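Poly(A) RNA polymerase GLD2 (Rattus norvegicus, PDB 6LBK) probably extends the 3' ends of selected cytoplasmic mRNAs with poly(A), using ATP, and adds single nucleotides to certain microRNAs. Local coordinates at residues L93-A105 against T187-R201. The protein carries 1 engineered substitution. Numbering follows the deposited sequence.
Sequences LFLVGSSLNGFGA and TFLLRTYAYLENRVR
Arg201 reaches Gly102 in the nucleotidyltransferase palm, where the Gly-Ser loop following strand 91-96 packs on helix 182-194 and the start of helix 200-213. This is a worked example of a catalytic-domain loop whose hydrogen bonds to the helices all use its backbone, while Phe103 supplies apolar packing. Beyond CB, Arg201 CG approaches Phe103 obliquely, 3.9 Å from its CE1; CD lies over a face of the Tyr195 ring; a bend at chi3 (75°) then turns NE onto Gly102 O at 2.7 Å, NE in the carbonyl plane and Gly102 O near the guanidinium plane. NH2 hydrogen-bonds to Gln64 OE1, while Tyr195 OH sits above the guanidinium. A leucine in its place would probably leave Gly102 O and Gln64 OE1 without their donors and Tyr195 OH without the flat group beneath it. Arg191, extended from CG to NE, gives NH2 to Leu100 O, tilted from the carbonyl plane. Ala194 CB makes a CH-pi contact over one face of Phe103, 3.8 Å from the ring centroid, and Val200 CG1 meets the ring edge. Asn101 OD1 closes an Asx turn by accepting Phe103 N. Next to Val96, which packs on Asp111, a magnesium ligand by similarity, Gly97 N donates almost straight (170°) to Thr187 OG1 at 2.8 Å, the hydroxyl that also bonds Gly183 O.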
loop_
_atom_site.group_PDB
_atom_site.type_symbol
_atom_site.label_atom_id
_atom_site.label_comp_id
_atom_site.label_asym_id
_atom_site.label_seq_id
_atom_site.Cartn_x
_atom_site.Cartn_y
_atom_site.Cartn_z
ATOM N N LEU A 93 6.756 15.735 10.907
ATOM C CA LEU A 93 5.749 15.305 9.943
ATOM C C LEU A 93 6.401 14.413 8.888
ATOM O O LEU A 93 7.332 14.845 8.191
ATOM C CB LEU A 93 5.121 16.529 9.285
ATOM C CG LEU A 93 3.834 16.319 8.512
ATOM C CD1 LEU A 93 2.920 15.592 9.432
ATOM C CD2 LEU A 93 3.266 17.676 8.109
ATOM N N PHE A 94 5.907 13.183 8.755
ATOM C CA PHE A 94 6.519 12.183 7.885
ATOM C C PHE A 94 5.625 11.865 6.702
ATOM O O PHE A 94 4.436 11.568 6.886
ATOM C CB PHE A 94 6.795 10.894 8.649
ATOM C CG PHE A 94 7.954 10.974 9.563
ATOM C CD1 PHE A 94 7.846 11.586 10.797
ATOM C CD2 PHE A 94 9.152 10.396 9.208
ATOM C CE1 PHE A 94 8.936 11.626 11.658
ATOM C CE2 PHE A 94 10.251 10.448 10.055
ATOM C CZ PHE A 94 10.146 11.060 11.282
ATOM N N LEU A 95 6.201 11.853 5.499
ATOM C CA LEU A 95 5.510 11.207 4.385
ATOM C C LEU A 95 5.575 9.706 4.578
ATOM O O LEU A 95 6.627 9.173 4.935
ATOM C CB LEU A 95 6.132 11.571 3.045
ATOM C CG LEU A 95 5.336 12.581 2.209
ATOM C CD1 LEU A 95 5.996 12.852 0.865
ATOM C CD2 LEU A 95 3.928 12.113 2.014
ATOM N N VAL A 96 4.437 9.035 4.384
ATOM C CA VAL A 96 4.295 7.593 4.556
ATOM C C VAL A 96 3.405 7.031 3.439
ATOM O O VAL A 96 2.715 7.766 2.730
ATOM C CB VAL A 96 3.693 7.268 5.940
ATOM C CG1 VAL A 96 4.636 7.689 7.039
ATOM C CG2 VAL A 96 2.347 7.984 6.112
ATOM N N GLY A 97 3.438 5.707 3.267
ATOM C CA GLY A 97 2.518 5.065 2.342
ATOM C C GLY A 97 2.957 5.118 0.885
ATOM O O GLY A 97 4.152 5.140 0.563
ATOM N N SER A 98 1.956 5.147 -0.012
ATOM C CA SER A 98 2.221 5.104 -1.450
ATOM C C SER A 98 3.156 6.212 -1.920
ATOM O O SER A 98 3.914 6.015 -2.881
ATOM C CB SER A 98 0.914 5.184 -2.206
ATOM O OG SER A 98 0.118 4.051 -1.874
ATOM N N SER A 99 3.110 7.388 -1.279
ATOM C CA SER A 99 3.982 8.481 -1.694
ATOM C C SER A 99 5.448 8.104 -1.575
ATOM O O SER A 99 6.267 8.530 -2.396
ATOM C CB SER A 99 3.673 9.727 -0.878
ATOM O OG SER A 99 2.300 10.042 -1.027
ATOM N N LEU A 100 5.787 7.225 -0.647
ATOM C CA LEU A 100 7.186 6.913 -0.432
ATOM C C LEU A 100 7.534 5.426 -0.432
ATOM O O LEU A 100 8.717 5.105 -0.563
ATOM C CB LEU A 100 7.637 7.552 0.891
ATOM C CG LEU A 100 8.912 8.365 0.816
ATOM C CD1 LEU A 100 8.939 9.266 -0.424
ATOM C CD2 LEU A 100 8.901 9.200 2.082
ATOM N N ASN A 101 6.561 4.514 -0.362
ATOM C CA ASN A 101 6.864 3.084 -0.282
ATOM C C ASN A 101 7.224 2.462 -1.630
ATOM O O ASN A 101 7.350 1.242 -1.706
ATOM C CB ASN A 101 5.679 2.316 0.333
ATOM C CG ASN A 101 4.456 2.279 -0.575
ATOM O OD1 ASN A 101 4.543 2.571 -1.763
ATOM N ND2 ASN A 101 3.306 1.976 -0.001
ATOM N N GLY A 102 7.332 3.250 -2.698
ATOM C CA GLY A 102 7.665 2.739 -4.011
ATOM C C GLY A 102 6.503 2.236 -4.841
ATOM O O GLY A 102 6.702 1.927 -6.020
ATOM N N PHE A 103 5.295 2.200 -4.304
ATOM C CA PHE A 103 4.145 1.718 -5.061
ATOM C C PHE A 103 3.150 2.843 -5.353
ATOM O O PHE A 103 1.929 2.644 -5.330
ATOM C CB PHE A 103 3.460 0.558 -4.335
ATOM C CG PHE A 103 4.368 -0.579 -4.012
ATOM C CD1 PHE A 103 5.028 -1.260 -5.004
ATOM C CD2 PHE A 103 4.543 -0.988 -2.715
ATOM C CE1 PHE A 103 5.866 -2.329 -4.697
ATOM C CE2 PHE A 103 5.367 -2.039 -2.406
ATOM C CZ PHE A 103 6.031 -2.715 -3.394
ATOM N N GLY A 104 3.666 4.046 -5.608
ATOM C CA GLY A 104 2.818 5.178 -5.923
ATOM C C GLY A 104 2.559 5.362 -7.414
ATOM O O GLY A 104 3.397 5.055 -8.268
ATOM N N ALA A 105 1.360 5.876 -7.702
ATOM C CA ALA A 105 0.933 6.314 -9.023
ATOM C C ALA A 105 0.730 7.820 -9.014
ATOM O O ALA A 105 0.526 8.428 -7.961
ATOM C CB ALA A 105 -0.382 5.650 -9.444
ATOM N N THR A 187 6.474 1.687 5.637
ATOM C CA THR A 187 6.783 2.430 4.411
ATOM C C THR A 187 8.119 1.983 3.847
ATOM O O THR A 187 8.249 1.760 2.634
ATOM C CB THR A 187 6.786 3.949 4.635
ATOM O OG1 THR A 187 5.440 4.422 4.768
ATOM C CG2 THR A 187 7.411 4.643 3.441
ATOM N N PHE A 188 9.116 1.828 4.720
ATOM C CA PHE A 188 10.450 1.517 4.247
ATOM C C PHE A 188 10.704 0.023 4.173
ATOM O O PHE A 188 11.610 -0.393 3.438
ATOM C CB PHE A 188 11.480 2.260 5.114
ATOM C CG PHE A 188 11.324 3.730 4.999
ATOM C CD1 PHE A 188 11.698 4.376 3.822
ATOM C CD2 PHE A 188 10.707 4.459 5.995
ATOM C CE1 PHE A 188 11.500 5.722 3.660
ATOM C CE2 PHE A 188 10.522 5.830 5.854
ATOM C CZ PHE A 188 10.913 6.459 4.680
ATOM N N LEU A 189 9.889 -0.792 4.857
ATOM C CA LEU A 189 9.867 -2.213 4.536
ATOM C C LEU A 189 9.418 -2.402 3.102
ATOM O O LEU A 189 10.170 -2.905 2.262
ATOM C CB LEU A 189 8.935 -2.945 5.495
ATOM C CG LEU A 189 8.634 -4.400 5.226
ATOM C CD1 LEU A 189 9.914 -5.169 5.386
ATOM C CD2 LEU A 189 7.626 -4.797 6.247
ATOM N N LEU A 190 8.233 -1.868 2.792
ATOM C CA LEU A 190 7.622 -2.005 1.475
ATOM C C LEU A 190 8.493 -1.387 0.402
ATOM O O LEU A 190 8.690 -1.979 -0.674
ATOM C CB LEU A 190 6.249 -1.331 1.478
ATOM C CG LEU A 190 5.025 -2.238 1.643
ATOM C CD1 LEU A 190 5.080 -3.090 2.909
ATOM C CD2 LEU A 190 3.742 -1.403 1.546
ATOM N N ARG A 191 9.075 -0.226 0.700
ATOM C CA ARG A 191 9.966 0.418 -0.256
ATOM C C ARG A 191 11.142 -0.487 -0.599
ATOM O O ARG A 191 11.542 -0.578 -1.765
ATOM C CB ARG A 191 10.455 1.769 0.295
ATOM C CG ARG A 191 11.505 2.433 -0.573
ATOM C CD ARG A 191 11.709 3.887 -0.265
ATOM N NE ARG A 191 12.703 4.479 -1.161
ATOM C CZ ARG A 191 12.426 5.147 -2.282
ATOM N NH1 ARG A 191 13.421 5.623 -3.023
ATOM N NH2 ARG A 191 11.164 5.342 -2.665
ATOM N N THR A 192 11.675 -1.208 0.396
ATOM C CA THR A 192 12.815 -2.086 0.143
ATOM C C THR A 192 12.415 -3.263 -0.735
ATOM O O THR A 192 13.202 -3.709 -1.573
ATOM C CB THR A 192 13.414 -2.566 1.474
ATOM O OG1 THR A 192 13.721 -1.428 2.283
ATOM C CG2 THR A 192 14.697 -3.346 1.235
ATOM N N TYR A 193 11.183 -3.746 -0.575
ATOM C CA TYR A 193 10.649 -4.725 -1.502
ATOM C C TYR A 193 10.421 -4.107 -2.873
ATOM O O TYR A 193 10.680 -4.751 -3.902
ATOM C CB TYR A 193 9.332 -5.257 -0.970
ATOM C CG TYR A 193 9.411 -6.277 0.125
ATOM C CD1 TYR A 193 9.943 -7.534 -0.107
ATOM C CD2 TYR A 193 8.881 -6.005 1.380
ATOM C CE1 TYR A 193 9.963 -8.476 0.883
ATOM C CE2 TYR A 193 8.902 -6.945 2.373
ATOM C CZ TYR A 193 9.439 -8.175 2.119
ATOM O OH TYR A 193 9.459 -9.106 3.119
ATOM N N ALA A 194 9.927 -2.855 -2.902
ATOM C CA ALA A 194 9.541 -2.224 -4.164
ATOM C C ALA A 194 10.720 -2.126 -5.123
ATOM O O ALA A 194 10.535 -2.103 -6.342
ATOM C CB ALA A 194 8.935 -0.844 -3.895
ATOM N N TYR A 195 11.932 -2.027 -4.603
ATOM C CA TYR A 195 13.101 -1.913 -5.459
ATOM C C TYR A 195 14.013 -3.138 -5.357
ATOM O O TYR A 195 15.119 -3.130 -5.913
ATOM C CB TYR A 195 13.847 -0.612 -5.134
ATOM C CG TYR A 195 13.029 0.618 -5.479
ATOM C CD1 TYR A 195 13.057 1.166 -6.762
ATOM C CD2 TYR A 195 12.187 1.202 -4.533
ATOM C CE1 TYR A 195 12.284 2.285 -7.083
ATOM C CE2 TYR A 195 11.418 2.317 -4.840
ATOM C CZ TYR A 195 11.467 2.859 -6.109
ATOM O OH TYR A 195 10.691 3.968 -6.397
ATOM N N LEU A 196 13.554 -4.209 -4.689
ATOM C CA LEU A 196 14.361 -5.423 -4.573
ATOM C C LEU A 196 14.375 -6.195 -5.894
ATOM O O LEU A 196 15.318 -6.948 -6.169
ATOM C CB LEU A 196 13.834 -6.296 -3.424
ATOM C CG LEU A 196 14.812 -7.216 -2.668
ATOM C CD1 LEU A 196 15.761 -6.381 -1.810
ATOM C CD2 LEU A 196 14.093 -8.267 -1.813
ATOM N N GLU A 197 13.338 -6.018 -6.717
ATOM C CA GLU A 197 13.273 -6.639 -8.030
ATOM C C GLU A 197 12.379 -5.831 -8.961
ATOM O O GLU A 197 11.342 -5.311 -8.538
ATOM C CB GLU A 197 12.761 -8.055 -7.910
ATOM C CG GLU A 197 12.583 -8.696 -9.202
ATOM C CD GLU A 197 12.278 -10.102 -8.979
ATOM O OE1 GLU A 197 12.545 -10.532 -7.837
ATOM O OE2 GLU A 197 11.755 -10.763 -9.897
ATOM N N ASN A 198 12.766 -5.777 -10.243
ATOM C CA ASN A 198 12.177 -4.849 -11.206
ATOM C C ASN A 198 10.732 -5.161 -11.569
ATOM O O ASN A 198 10.077 -4.293 -12.155
ATOM C CB ASN A 198 13.016 -4.791 -12.485
ATOM C CG ASN A 198 13.465 -6.168 -12.970
ATOM O OD1 ASN A 198 12.736 -7.152 -12.847
ATOM N ND2 ASN A 198 14.653 -6.227 -13.569
ATOM N N ARG A 199 10.223 -6.359 -11.255
ATOM C CA ARG A 199 8.846 -6.722 -11.571
ATOM C C ARG A 199 7.869 -6.377 -10.467
ATOM O O ARG A 199 6.659 -6.339 -10.724
ATOM C CB ARG A 199 8.738 -8.224 -11.885
ATOM C CG ARG A 199 9.351 -8.629 -13.207
ATOM C CD ARG A 199 9.421 -10.130 -13.367
ATOM N NE ARG A 199 10.500 -10.666 -12.544
ATOM C CZ ARG A 199 10.828 -11.953 -12.451
ATOM N NH1 ARG A 199 10.161 -12.874 -13.139
ATOM N NH2 ARG A 199 11.830 -12.320 -11.662
ATOM N N VAL A 200 8.347 -6.157 -9.242
ATOM C CA VAL A 200 7.422 -5.949 -8.128
ATOM C C VAL A 200 6.589 -4.694 -8.352
ATOM O O VAL A 200 5.373 -4.697 -8.135
ATOM C CB VAL A 200 8.178 -5.895 -6.793
ATOM C CG1 VAL A 200 7.209 -5.563 -5.689
ATOM C CG2 VAL A 200 8.886 -7.240 -6.512
ATOM N N ARG A 201 7.218 -3.601 -8.808
ATOM C CA ARG A 201 6.471 -2.348 -8.936
ATOM C C ARG A 201 5.491 -2.357 -10.106
ATOM O O ARG A 201 4.333 -1.942 -9.906
ATOM C CB ARG A 201 7.435 -1.158 -9.005
ATOM C CG ARG A 201 7.960 -0.751 -7.605
ATOM C CD ARG A 201 9.085 0.310 -7.666
ATOM N NE ARG A 201 8.562 1.639 -7.988
ATOM C CZ ARG A 201 8.883 2.339 -9.070
ATOM N NH1 ARG A 201 9.751 1.859 -9.951
ATOM N NH2 ARG A 201 8.337 3.527 -9.280
#